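Local coordinates for Beta/gamma crystallin domain-containing protein 1 (Homo sapiens, PDB 3CW3), which may suppress malignant melanoma through interactions with the cytoskeleton, and is represented here by one of its beta/gamma-crystallin domains, at residues K2-S7 / C15-S20; V33-V38 / E60-L65. All coordinates share one frame; numbering follows the deposited sequence.

The chain starts in strand 2-6, turns, and comes back as strand 16-18. Interaction 1 closes this short loop as a beta hairpin at one edge of the four-stranded sheet. The chain then leads to strand 33-40, which lies on the other side of strand 2-6. It passes through strands 42-46 and 55-58 of the second sheet before returning as strand 61-66. Interaction 2 closes that longer loop at the opposite edge. The two contacts follow in series and do not cross. They meet along strands 2-6 and 33-40, where Val-4 O lies 2.8 Å from Lys-37 N, a probable hydrogen bond, and Ile-5 packs on Ile-36.

Interaction 1 (K2-S7 / C15-S20); sequences KVVIYS and CIEVFS
This is an antiparallel beta hairpin at the edge of the four-stranded sheet of a beta/gamma-crystallin domain. Strand 16-18 is outermost, and strand 2-6 separates it from strand 33-40. Val-3 with Val-18 and Ile-5 with Ile-16 are the hydrogen-bonded pairs. Each has two backbone bonds, such as Val-18 N to Val-3 O at 2.8 Å, nearly along the C=O axis. Val-4 and Glu-17 form the non-hydrogen-bonded pair between them. The valines of the first pair lie side by side, and Val-3 CG1 meets Val-18 CB at 3.6 Å. Both touch Trp-43 of the second sheet.

The other face carries Val-4, Glu-17 and two aromatic contacts. Cys-15 puts CB over the face of the Tyr-6 ring, 3.9 Å from its centroid, as a CH-pi contact. Cys-15 SG, between backbone N and carbonyl carbon (chi1 65°), approaches the ring obliquely and lies 4.0 Å from Val-4 CB. At the other end Lys-2 runs alongside Phe-19, its CG over one ring face near the rim and its CD 3.5 Å from Phe-19 CE1. Lys-2 turns about its CG-CD bond (chi3 79°), and NZ stays 4.8 Å from Glu-17 OE1. The hairpin is therefore held by backbone bonds and apolar packing, and these opposite charges could add modest attraction.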
ATOM      1  N   LYS A   2      -3.921 -13.338   2.427  1.00 17.27           N
ATOM      2  CA  LYS A   2      -2.810 -12.834   3.217  1.00 16.16           C
ATOM      3  C   LYS A   2      -1.945 -11.901   2.379  1.00 15.96           C
ATOM      4  O   LYS A   2      -1.563 -12.235   1.258  1.00 15.81           O
ATOM      5  CB  LYS A   2      -1.930 -13.980   3.743  1.00 17.53           C
ATOM      6  CG  LYS A   2      -0.702 -13.476   4.509  1.00 18.56           C
ATOM      7  CD  LYS A   2       0.030 -14.568   5.292  1.00 21.96           C
ATOM      8  CE  LYS A   2       0.914 -15.429   4.403  1.00 21.40           C
ATOM      9  NZ  LYS A   2       1.662 -16.456   5.194  1.00 21.52           N
ATOM     10  N   VAL A   3      -1.661 -10.723   2.918  1.00 15.37           N
ATOM     11  CA  VAL A   3      -0.798  -9.767   2.234  1.00 14.35           C
ATOM     12  C   VAL A   3       0.248  -9.334   3.253  1.00 16.05           C
ATOM     13  O   VAL A   3      -0.085  -9.032   4.400  1.00 14.04           O
ATOM     14  CB  VAL A   3      -1.582  -8.524   1.706  1.00 14.78           C
ATOM     15  CG1 VAL A   3      -2.309  -7.818   2.835  1.00 13.49           C
ATOM     16  CG2 VAL A   3      -0.616  -7.561   1.026  1.00 13.44           C
ATOM     17  N   VAL A   4       1.514  -9.353   2.853  1.00 15.28           N
ATOM     18  CA  VAL A   4       2.583  -8.955   3.756  1.00 16.77           C
ATOM     19  C   VAL A   4       3.241  -7.703   3.210  1.00 18.11           C
ATOM     20  O   VAL A   4       3.369  -7.533   1.993  1.00 18.11           O
ATOM     21  CB  VAL A   4       3.652 -10.073   3.932  1.00 17.71           C
ATOM     22  CG1 VAL A   4       2.982 -11.357   4.410  1.00 19.09           C
ATOM     23  CG2 VAL A   4       4.398 -10.310   2.632  1.00 19.53           C
ATOM     24  N   ILE A   5       3.650  -6.828   4.119  1.00 16.29           N
ATOM     25  CA  ILE A   5       4.275  -5.576   3.745  1.00 15.38           C
ATOM     26  C   ILE A   5       5.668  -5.448   4.340  1.00 17.40           C
ATOM     27  O   ILE A   5       5.839  -5.465   5.563  1.00 15.31           O
ATOM     28  CB  ILE A   5       3.424  -4.377   4.227  1.00 15.60           C
ATOM     29  CG1 ILE A   5       2.030  -4.448   3.598  1.00 14.26           C
ATOM     30  CG2 ILE A   5       4.121  -3.064   3.891  1.00 14.19           C
ATOM     31  CD1 ILE A   5       1.058  -3.413   4.121  1.00 17.89           C
ATOM     32  N   TYR A   6       6.664  -5.335   3.470  1.00 17.70           N
ATOM     33  CA  TYR A   6       8.035  -5.152   3.922  1.00 20.68           C
ATOM     34  C   TYR A   6       8.274  -3.650   3.943  1.00 23.21           C
ATOM     35  O   TYR A   6       8.385  -3.012   2.896  1.00 20.01           O
ATOM     36  CB  TYR A   6       9.020  -5.826   2.971  1.00 18.51           C
ATOM     37  CG  TYR A   6       8.846  -7.321   2.900  1.00 20.47           C
ATOM     38  CD1 TYR A   6       8.082  -7.911   1.893  1.00 20.91           C
ATOM     39  CD2 TYR A   6       9.425  -8.149   3.859  1.00 21.18           C
ATOM     40  CE1 TYR A   6       7.901  -9.293   1.843  1.00 21.46           C
ATOM     41  CE2 TYR A   6       9.248  -9.527   3.820  1.00 22.52           C
ATOM     42  CZ  TYR A   6       8.487 -10.092   2.814  1.00 21.53           C
ATOM     43  OH  TYR A   6       8.314 -11.456   2.782  1.00 25.82           O
ATOM     44  N   SER A   7       8.326  -3.093   5.147  1.00 28.26           N
ATOM     45  CA  SER A   7       8.529  -1.662   5.346  1.00 34.97           C
ATOM     46  C   SER A   7       9.905  -1.213   4.881  1.00 38.45           C
ATOM     47  O   SER A   7      10.045  -0.187   4.215  1.00 41.12           O
ATOM     48  CB  SER A   7       8.361  -1.323   6.828  1.00 35.24           C
ATOM     49  OG  SER A   7       7.205  -1.952   7.359  1.00 39.40           O
ATOM     50  N   CYS A  15       8.349  -7.739   8.309  1.00 32.18           N
ATOM     51  CA  CYS A  15       7.192  -7.296   7.564  1.00 28.70           C
ATOM     52  C   CYS A  15       5.945  -7.341   8.422  1.00 24.74           C
ATOM     53  O   CYS A  15       5.900  -8.009   9.462  1.00 24.61           O
ATOM     54  CB  CYS A  15       6.989  -8.156   6.314  1.00 29.87           C
ATOM     55  SG  CYS A  15       6.604  -9.880   6.622  1.00 34.92           S
ATOM     56  N   ILE A  16       4.944  -6.590   7.989  1.00 20.34           N
ATOM     57  CA  ILE A  16       3.671  -6.546   8.672  1.00 16.43           C
ATOM     58  C   ILE A  16       2.840  -7.579   7.929  1.00 16.68           C
ATOM     59  O   ILE A  16       2.646  -7.465   6.716  1.00 15.34           O
ATOM     60  CB  ILE A  16       3.025  -5.157   8.538  1.00 16.59           C
ATOM     61  CG1 ILE A  16       3.941  -4.104   9.170  1.00 15.27           C
ATOM     62  CG2 ILE A  16       1.660  -5.155   9.199  1.00 17.31           C
ATOM     63  CD1 ILE A  16       3.555  -2.671   8.852  1.00 16.84           C
ATOM     64  N   GLU A  17       2.386  -8.603   8.647  1.00 12.39           N
ATOM     65  CA  GLU A  17       1.583  -9.660   8.044  1.00 13.01           C
ATOM     66  C   GLU A  17       0.108  -9.370   8.274  1.00 13.22           C
ATOM     67  O   GLU A  17      -0.364  -9.377   9.413  1.00 13.07           O
ATOM     68  CB  GLU A  17       1.971 -11.017   8.641  1.00 12.23           C
ATOM     69  CG  GLU A  17       3.370 -11.465   8.235  1.00 16.68           C
ATOM     70  CD  GLU A  17       3.756 -12.816   8.815  1.00 19.18           C
ATOM     71  OE1 GLU A  17       2.868 -13.679   8.969  1.00 19.75           O
ATOM     72  OE2 GLU A  17       4.954 -13.020   9.099  1.00 20.53           O
ATOM     73  N   VAL A  18      -0.616  -9.103   7.189  1.00 11.76           N
ATOM     74  CA  VAL A  18      -2.039  -8.781   7.283  1.00 13.19           C
ATOM     75  C   VAL A  18      -2.938  -9.949   6.882  1.00 14.29           C
ATOM     76  O   VAL A  18      -2.891 -10.422   5.746  1.00 13.97           O
ATOM     77  CB  VAL A  18      -2.377  -7.559   6.403  1.00 11.79           C
ATOM     78  CG1 VAL A  18      -3.836  -7.148   6.606  1.00 10.47           C
ATOM     79  CG2 VAL A  18      -1.435  -6.401   6.741  1.00 11.99           C
ATOM     80  N   PHE A  19      -3.763 -10.398   7.826  1.00 14.50           N
ATOM     81  CA  PHE A  19      -4.682 -11.521   7.607  1.00 15.66           C
ATOM     82  C   PHE A  19      -6.145 -11.082   7.603  1.00 16.95           C
ATOM     83  O   PHE A  19      -7.046 -11.915   7.451  1.00 16.19           O
ATOM     84  CB  PHE A  19      -4.520 -12.559   8.719  1.00 18.18           C
ATOM     85  CG  PHE A  19      -3.213 -13.291   8.697  1.00 19.08           C
ATOM     86  CD1 PHE A  19      -3.110 -14.532   8.077  1.00 21.73           C
ATOM     87  CD2 PHE A  19      -2.090 -12.757   9.320  1.00 18.27           C
ATOM     88  CE1 PHE A  19      -1.907 -15.233   8.084  1.00 22.29           C
ATOM     89  CE2 PHE A  19      -0.883 -13.449   9.329  1.00 19.45           C
ATOM     90  CZ  PHE A  19      -0.790 -14.689   8.712  1.00 19.60           C
ATOM     91  N   SER A  20      -6.395  -9.792   7.779  1.00 13.43           N
ATOM     92  CA  SER A  20      -7.776  -9.326   7.824  1.00 16.38           C
ATOM     93  C   SER A  20      -7.918  -7.842   7.532  1.00 16.47           C
ATOM     94  O   SER A  20      -6.927  -7.130   7.367  1.00 16.36           O
ATOM     95  CB  SER A  20      -8.350  -9.611   9.210  1.00 16.80           C
ATOM     96  OG  SER A  20      -7.541  -8.995  10.200  1.00 18.87           O
TER

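Interaction 2 (V33-V38 / E60-L65); sequences VILIKV and EGELEL
Lys-37 runs straight from the strand, with CG anti to the backbone N (chi1 -178°), and bends only at its last torsion (chi4 61°). Glu-62 has CG beside its own backbone N (chi1 -82°). The two chains lie side by side, with CG of Lys-37 3.6 Å from CG of Glu-62. At their tips Lys-37 NZ gives a salt bridge to Glu-62 OE2 at 2.9 Å, on the anti lone pair. The other oxygen, Glu-62 OE1, lies 3.9 Å from Leu-35 CD2. Further along this face Val-33 CG1 meets Glu-64 CG at 3.5 Å, where the two side chains cross obliquely.

Strand 61-66, from the second Greek key, pairs antiparallel with strand 33-40 of the first, the strand exchange of beta/gamma-crystallins, and forms an edge of the four-stranded sheet. Ile-34 with Leu-65, Ile-36 with Leu-63 and Val-38 with Gly-61 are hydrogen-bonded pairs, each with two backbone bonds. Ile-36 N to Leu-63 O is the straightest, though its donor sits above the carbonyl plane. On the inner face Ile-34 CG1 packs on Leu-65 CB at 3.8 Å. Ile-36, Val-38 and Leu-63 touch Leu-58 of the second sheet. Gly-61 has backbone angles that would jam a CB against the preceding carbonyl oxygen.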
ATOM      1  N   VAL A  33       9.750   3.611   0.093  1.00 17.95           N
ATOM      2  CA  VAL A  33       9.616   2.496  -0.830  1.00 19.71           C
ATOM      3  C   VAL A  33       9.349   1.221  -0.039  1.00 19.15           C
ATOM      4  O   VAL A  33      10.166   0.802   0.783  1.00 19.45           O
ATOM      5  CB  VAL A  33      10.898   2.306  -1.671  1.00 19.71           C
ATOM      6  CG1 VAL A  33      10.725   1.130  -2.627  1.00 20.58           C
ATOM      7  CG2 VAL A  33      11.208   3.583  -2.441  1.00 19.81           C
ATOM      8  N   ILE A  34       8.197   0.611  -0.287  1.00 18.24           N
ATOM      9  CA  ILE A  34       7.833  -0.614   0.406  1.00 17.30           C
ATOM     10  C   ILE A  34       7.447  -1.678  -0.606  1.00 17.65           C
ATOM     11  O   ILE A  34       7.080  -1.375  -1.744  1.00 17.42           O
ATOM     12  CB  ILE A  34       6.642  -0.387   1.367  1.00 17.37           C
ATOM     13  CG1 ILE A  34       5.418   0.087   0.577  1.00 17.30           C
ATOM     14  CG2 ILE A  34       7.017   0.638   2.435  1.00 16.48           C
ATOM     15  CD1 ILE A  34       4.180   0.293   1.426  1.00 18.48           C
ATOM     16  N   LEU A  35       7.547  -2.932  -0.191  1.00 16.95           N
ATOM     17  CA  LEU A  35       7.180  -4.038  -1.057  1.00 17.33           C
ATOM     18  C   LEU A  35       5.908  -4.659  -0.497  1.00 17.27           C
ATOM     19  O   LEU A  35       5.893  -5.139   0.637  1.00 17.93           O
ATOM     20  CB  LEU A  35       8.298  -5.082  -1.096  1.00 20.78           C
ATOM     21  CG  LEU A  35       8.040  -6.309  -1.977  1.00 22.32           C
ATOM     22  CD1 LEU A  35       7.931  -5.882  -3.438  1.00 24.05           C
ATOM     23  CD2 LEU A  35       9.171  -7.312  -1.791  1.00 25.27           C
ATOM     24  N   ILE A  36       4.840  -4.610  -1.284  1.00 15.09           N
ATOM     25  CA  ILE A  36       3.562  -5.186  -0.892  1.00 15.79           C
ATOM     26  C   ILE A  36       3.501  -6.533  -1.594  1.00 15.97           C
ATOM     27  O   ILE A  36       3.549  -6.597  -2.823  1.00 16.94           O
ATOM     28  CB  ILE A  36       2.361  -4.348  -1.389  1.00 16.10           C
ATOM     29  CG1 ILE A  36       2.448  -2.907  -0.873  1.00 17.28           C
ATOM     30  CG2 ILE A  36       1.063  -5.008  -0.948  1.00 18.47           C
ATOM     31  CD1 ILE A  36       2.445  -2.770   0.637  1.00 19.29           C
ATOM     32  N   LYS A  37       3.400  -7.606  -0.821  1.00 14.55           N
ATOM     33  CA  LYS A  37       3.345  -8.934  -1.402  1.00 13.56           C
ATOM     34  C   LYS A  37       2.043  -9.649  -1.075  1.00 14.48           C
ATOM     35  O   LYS A  37       1.849 -10.126   0.049  1.00 12.10           O
ATOM     36  CB  LYS A  37       4.533  -9.772  -0.911  1.00 15.22           C
ATOM     37  CG  LYS A  37       4.586 -11.179  -1.498  1.00 18.19           C
ATOM     38  CD  LYS A  37       5.825 -11.934  -1.026  1.00 22.52           C
ATOM     39  CE  LYS A  37       5.847 -13.357  -1.569  1.00 22.02           C
ATOM     40  NZ  LYS A  37       5.867 -13.375  -3.056  1.00 24.39           N
ATOM     41  N   VAL A  38       1.138  -9.706  -2.046  1.00 11.50           N
ATOM     42  CA  VAL A  38      -0.113 -10.416  -1.834  1.00 12.77           C
ATOM     43  C   VAL A  38       0.242 -11.879  -2.059  1.00 14.62           C
ATOM     44  O   VAL A  38       0.524 -12.297  -3.185  1.00 14.21           O
ATOM     45  CB  VAL A  38      -1.215  -9.979  -2.836  1.00 13.55           C
ATOM     46  CG1 VAL A  38      -2.418 -10.913  -2.731  1.00 11.88           C
ATOM     47  CG2 VAL A  38      -1.656  -8.551  -2.538  1.00 11.26           C
ATOM     48  N   GLU A  60      -2.930 -11.522  -6.248  1.00 14.02           N
ATOM     49  CA  GLU A  60      -1.680 -12.222  -5.974  1.00 15.53           C
ATOM     50  C   GLU A  60      -0.488 -11.652  -6.741  1.00 15.05           C
ATOM     51  O   GLU A  60      -0.545 -11.458  -7.956  1.00 12.78           O
ATOM     52  CB  GLU A  60      -1.846 -13.711  -6.295  1.00 17.47           C
ATOM     53  CG  GLU A  60      -0.626 -14.554  -5.999  1.00 19.92           C
ATOM     54  CD  GLU A  60      -0.876 -16.030  -6.255  1.00 22.75           C
ATOM     55  OE1 GLU A  60       0.075 -16.829  -6.134  1.00 23.13           O
ATOM     56  OE2 GLU A  60      -2.029 -16.388  -6.571  1.00 23.89           O
ATOM     57  N   GLY A  61       0.595 -11.380  -6.021  1.00 15.92           N
ATOM     58  CA  GLY A  61       1.776 -10.837  -6.661  1.00 17.59           C
ATOM     59  C   GLY A  61       2.498  -9.810  -5.817  1.00 19.16           C
ATOM     60  O   GLY A  61       2.094  -9.529  -4.689  1.00 18.49           O
ATOM     61  N   GLU A  62       3.568  -9.247  -6.365  1.00 19.18           N
ATOM     62  CA  GLU A  62       4.362  -8.251  -5.655  1.00 21.21           C
ATOM     63  C   GLU A  62       4.321  -6.887  -6.314  1.00 21.99           C
ATOM     64  O   GLU A  62       4.352  -6.773  -7.541  1.00 22.77           O
ATOM     65  CB  GLU A  62       5.817  -8.704  -5.561  1.00 22.81           C
ATOM     66  CG  GLU A  62       6.101  -9.674  -4.440  1.00 26.06           C
ATOM     67  CD  GLU A  62       7.510 -10.230  -4.508  1.00 30.06           C
ATOM     68  OE1 GLU A  62       8.428  -9.477  -4.906  1.00 28.23           O
ATOM     69  OE2 GLU A  62       7.698 -11.415  -4.153  1.00 30.94           O
ATOM     70  N   LEU A  63       4.256  -5.851  -5.486  1.00 20.83           N
ATOM     71  CA  LEU A  63       4.230  -4.482  -5.978  1.00 19.31           C
ATOM     72  C   LEU A  63       5.109  -3.602  -5.106  1.00 18.96           C
ATOM     73  O   LEU A  63       4.907  -3.506  -3.895  1.00 17.53           O
ATOM     74  CB  LEU A  63       2.802  -3.930  -5.972  1.00 18.54           C
ATOM     75  CG  LEU A  63       2.651  -2.463  -6.406  1.00 18.10           C
ATOM     76  CD1 LEU A  63       3.040  -2.300  -7.867  1.00 16.05           C
ATOM     77  CD2 LEU A  63       1.217  -2.022  -6.199  1.00 17.52           C
ATOM     78  N   GLU A  64       6.101  -2.973  -5.719  1.00 18.98           N
ATOM     79  CA  GLU A  64       6.971  -2.079  -4.976  1.00 21.66           C
ATOM     80  C   GLU A  64       6.239  -0.747  -4.978  1.00 22.37           C
ATOM     81  O   GLU A  64       6.195  -0.054  -5.994  1.00 24.93           O
ATOM     82  CB  GLU A  64       8.329  -1.947  -5.664  1.00 22.95           C
ATOM     83  CG  GLU A  64       9.313  -1.072  -4.913  1.00 28.81           C
ATOM     84  CD  GLU A  64      10.708  -1.126  -5.508  1.00 33.21           C
ATOM     85  OE1 GLU A  64      11.329  -2.209  -5.475  1.00 33.89           O
ATOM     86  OE2 GLU A  64      11.179  -0.084  -6.012  1.00 36.40           O
ATOM     87  N   LEU A  65       5.642  -0.404  -3.842  1.00 21.64           N
ATOM     88  CA  LEU A  65       4.888   0.835  -3.730  1.00 21.73           C
ATOM     89  C   LEU A  65       5.739   2.003  -3.269  1.00 21.35           C
ATOM     90  O   LEU A  65       6.608   1.859  -2.411  1.00 21.32           O
ATOM     91  CB  LEU A  65       3.716   0.664  -2.759  1.00 21.70           C
ATOM     92  CG  LEU A  65       2.329   1.036  -3.289  1.00 23.63           C
ATOM     93  CD1 LEU A  65       1.367   1.148  -2.122  1.00 20.17           C
ATOM     94  CD2 LEU A  65       2.386   2.343  -4.052  1.00 22.87           C
TER